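Local atomic coordinates of protein PTHB1 (Homo sapiens, PDB entry 4YD8), a protein that forms part of the BBSome, a coat complex thought to sort specific membrane proteins to the primary cilium and required for ciliogenesis. Residues 88-93 / 142-147. Sequence-based numbering, arbitrary orientation.
Sequences GKFVSG and MTYGSF
A single pair of aromatic rings, Phe90 and Tyr144, accounts for every close atomic approach between residues 88-93 and 142-147, and no hydrogen bond crosses the contact. The pair is a T-shaped (edge-to-face) stack: the two planes stand almost perpendicular, at 88°, with the ring centroids 5.5 Å apart. Phe90 supplies the edge. Its CZ lies 4.0 Å from Tyr144 CG, over one face of the tyrosine ring but displaced toward the rim at the CB end. The neighbouring CE1 reaches past the ring to the root of the side chain, where it approaches Tyr144 CB to 3.8 Å.

The two side chains cross at about a right angle. Tyr144 CG sits between its own backbone N and carbonyl carbon (chi1 65°), which directs the ring toward residues 88-93, and chi2 of -86° turns its face to Phe90. Phe90 closes the inverse gamma turn centred on Lys89, its N bonded weakly to Gly88 O, and Gly88 CA lies 3.6 Å from the plane of the phenylalanine ring, on one face. Phe90 also packs on Ala100, Val109 and Ile156, and Asp154 lies against both aromatic side chains while its carboxylate accepts a hydrogen bond from Lys89 N.

In the seven-bladed beta-propeller, the contact joins two consecutive four-stranded sheets: the loop between strands 84-88 and 98-102 of one meets the first strand, 139-145, of the next. Gly145, critical for protein stability, directly follows Tyr144 and has backbone angles suited to glycine, although it does not itself touch residues 88-93. Because the edge meets the face off-centre, at the CG and CB end, and no polar bond links the segments, the pair is probably held by dispersion with a modest edge-to-face electrostatic term.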
ATOM      1  N   GLY A  88      -3.054  10.823   0.473  1.00 21.10           N
ATOM      2  CA  GLY A  88      -4.284  11.005   1.205  1.00 22.07           C
ATOM      3  C   GLY A  88      -4.551  12.460   1.528  1.00 23.21           C
ATOM      4  O   GLY A  88      -3.807  13.355   1.116  1.00 23.88           O
ATOM      5  N   LYS A  89      -5.610  12.697   2.287  1.00 21.45           N
ATOM      6  CA  LYS A  89      -6.009  14.066   2.606  1.00 22.27           C
ATOM      7  C   LYS A  89      -5.262  14.575   3.846  1.00 22.70           C
ATOM      8  O   LYS A  89      -5.861  14.764   4.905  1.00 22.81           O
ATOM      9  CB  LYS A  89      -7.527  14.150   2.822  1.00 23.44           C
ATOM     10  CG  LYS A  89      -8.344  13.728   1.587  1.00 24.63           C
ATOM     11  CD  LYS A  89      -9.820  13.583   1.926  1.00 27.92           C
ATOM     12  CE  LYS A  89     -10.604  13.075   0.712  1.00 32.27           C
ATOM     13  NZ  LYS A  89     -12.065  13.148   0.969  1.00 36.33           N
ATOM     14  N   PHE A  90      -3.966  14.816   3.680  1.00 26.42           N
ATOM     15  CA  PHE A  90      -3.065  15.038   4.804  1.00 26.58           C
ATOM     16  C   PHE A  90      -2.918  16.516   5.179  1.00 28.72           C
ATOM     17  O   PHE A  90      -2.169  16.845   6.105  1.00 26.80           O
ATOM     18  CB  PHE A  90      -1.687  14.463   4.479  1.00 22.94           C
ATOM     19  CG  PHE A  90      -1.690  12.995   4.167  1.00 22.09           C
ATOM     20  CD1 PHE A  90      -2.465  12.107   4.914  1.00 21.06           C
ATOM     21  CD2 PHE A  90      -0.917  12.500   3.131  1.00 20.06           C
ATOM     22  CE1 PHE A  90      -2.458  10.737   4.628  1.00 22.21           C
ATOM     23  CE2 PHE A  90      -0.898  11.121   2.836  1.00 19.99           C
ATOM     24  CZ  PHE A  90      -1.668  10.251   3.584  1.00 19.93           C
ATOM     25  N   VAL A  91      -3.616  17.410   4.468  1.00 21.93           N
ATOM     26  CA  VAL A  91      -3.489  18.850   4.739  1.00 24.05           C
ATOM     27  C   VAL A  91      -4.816  19.444   5.219  1.00 26.59           C
ATOM     28  O   VAL A  91      -5.860  19.250   4.597  1.00 23.18           O
ATOM     29  CB  VAL A  91      -2.970  19.604   3.489  1.00 22.49           C
ATOM     30  CG1 VAL A  91      -3.006  21.145   3.690  1.00 23.26           C
ATOM     31  CG2 VAL A  91      -1.565  19.102   3.134  1.00 25.03           C
ATOM     32  N   SER A  92      -4.785  20.146   6.350  1.00 24.36           N
ATOM     33  CA  SER A  92      -6.024  20.666   6.916  1.00 24.84           C
ATOM     34  C   SER A  92      -6.608  21.763   6.015  1.00 28.00           C
ATOM     35  O   SER A  92      -5.876  22.513   5.384  1.00 27.27           O
ATOM     36  CB  SER A  92      -5.792  21.197   8.330  1.00 28.10           C
ATOM     37  OG  SER A  92      -4.866  22.265   8.324  1.00 30.90           O
ATOM     38  N   GLY A  93      -7.929  21.826   5.933  1.00 26.74           N
ATOM     39  CA  GLY A  93      -8.584  22.914   5.219  1.00 26.27           C
ATOM     40  C   GLY A  93      -8.796  22.608   3.739  1.00 25.70           C
ATOM     41  O   GLY A  93      -9.421  23.394   3.029  1.00 28.16           O
HETATM   42  N   MSE A 142       3.603   2.888   8.446  1.00 23.46           N
HETATM   43  CA  MSE A 142       2.546   3.817   8.810  1.00 21.04           C
HETATM   44  C   MSE A 142       1.232   3.396   8.193  1.00 23.07           C
HETATM   45  O   MSE A 142       1.206   2.559   7.284  1.00 23.48           O
HETATM   46  CB  MSE A 142       2.879   5.241   8.353  1.00 23.54           C
HETATM   47  CG  MSE A 142       3.060   5.374   6.847  1.00 24.46           C
HETATM   48 SE   MSE A 142       3.273   7.304   6.420  1.00 28.37          SE
HETATM   49  CE  MSE A 142       3.893   7.150   4.605  1.00 32.74           C
ATOM     50  N   THR A 143       0.150   3.985   8.686  1.00 21.56           N
ATOM     51  CA  THR A 143      -1.157   3.844   8.050  1.00 21.87           C
ATOM     52  C   THR A 143      -1.869   5.191   8.207  1.00 22.82           C
ATOM     53  O   THR A 143      -1.342   6.108   8.839  1.00 21.73           O
ATOM     54  CB  THR A 143      -1.974   2.668   8.671  1.00 22.59           C
ATOM     55  OG1 THR A 143      -3.159   2.424   7.905  1.00 22.36           O
ATOM     56  CG2 THR A 143      -2.352   2.966  10.142  1.00 23.04           C
ATOM     57  N   TYR A 144      -3.050   5.330   7.624  1.00 23.44           N
ATOM     58  CA  TYR A 144      -3.734   6.612   7.659  1.00 21.58           C
ATOM     59  C   TYR A 144      -5.220   6.410   7.501  1.00 25.14           C
ATOM     60  O   TYR A 144      -5.671   5.352   7.061  1.00 22.44           O
ATOM     61  CB  TYR A 144      -3.223   7.549   6.552  1.00 19.87           C
ATOM     62  CG  TYR A 144      -3.534   7.052   5.151  1.00 20.63           C
ATOM     63  CD1 TYR A 144      -2.681   6.155   4.507  1.00 22.99           C
ATOM     64  CD2 TYR A 144      -4.695   7.456   4.488  1.00 24.14           C
ATOM     65  CE1 TYR A 144      -2.956   5.675   3.227  1.00 23.82           C
ATOM     66  CE2 TYR A 144      -4.984   6.991   3.199  1.00 26.18           C
ATOM     67  CZ  TYR A 144      -4.111   6.094   2.580  1.00 29.71           C
ATOM     68  OH  TYR A 144      -4.378   5.622   1.310  1.00 28.07           O
ATOM     69  N   GLY A 145      -5.989   7.437   7.832  1.00 25.09           N
ATOM     70  CA  GLY A 145      -7.423   7.349   7.659  1.00 24.55           C
ATOM     71  C   GLY A 145      -8.124   8.352   8.536  1.00 25.07           C
ATOM     72  O   GLY A 145      -7.482   9.169   9.203  1.00 26.06           O
ATOM     73  N   SER A 146      -9.448   8.300   8.531  1.00 24.75           N
ATOM     74  CA  SER A 146     -10.263   9.269   9.256  0.50 28.65           C
ATOM     75  C   SER A 146     -10.439   8.855  10.711  1.00 26.98           C
ATOM     76  O   SER A 146     -11.565   8.606  11.146  1.00 29.14           O
ATOM     77  CB  SER A 146     -11.629   9.414   8.581  0.50 32.68           C
ATOM     78  OG  SER A 146     -12.239   8.152   8.353  0.50 31.18           O
ATOM     79  N   PHE A 147      -9.328   8.769  11.441  1.00 27.54           N
ATOM     80  CA  PHE A 147      -9.332   8.306  12.840  1.00 28.41           C
ATOM     81  C   PHE A 147     -10.380   9.067  13.628  1.00 27.11           C
ATOM     82  O   PHE A 147     -10.460  10.285  13.534  1.00 27.70           O
ATOM     83  CB  PHE A 147      -7.979   8.514  13.535  1.00 28.58           C
ATOM     84  CG  PHE A 147      -6.788   7.964  12.801  1.00 25.39           C
ATOM     85  CD1 PHE A 147      -6.913   7.004  11.805  1.00 24.05           C
ATOM     86  CD2 PHE A 147      -5.518   8.418  13.128  1.00 28.06           C
ATOM     87  CE1 PHE A 147      -5.799   6.517  11.143  1.00 25.05           C
ATOM     88  CE2 PHE A 147      -4.394   7.930  12.471  1.00 24.98           C
ATOM     89  CZ  PHE A 147      -4.538   6.974  11.477  1.00 25.98           C
TER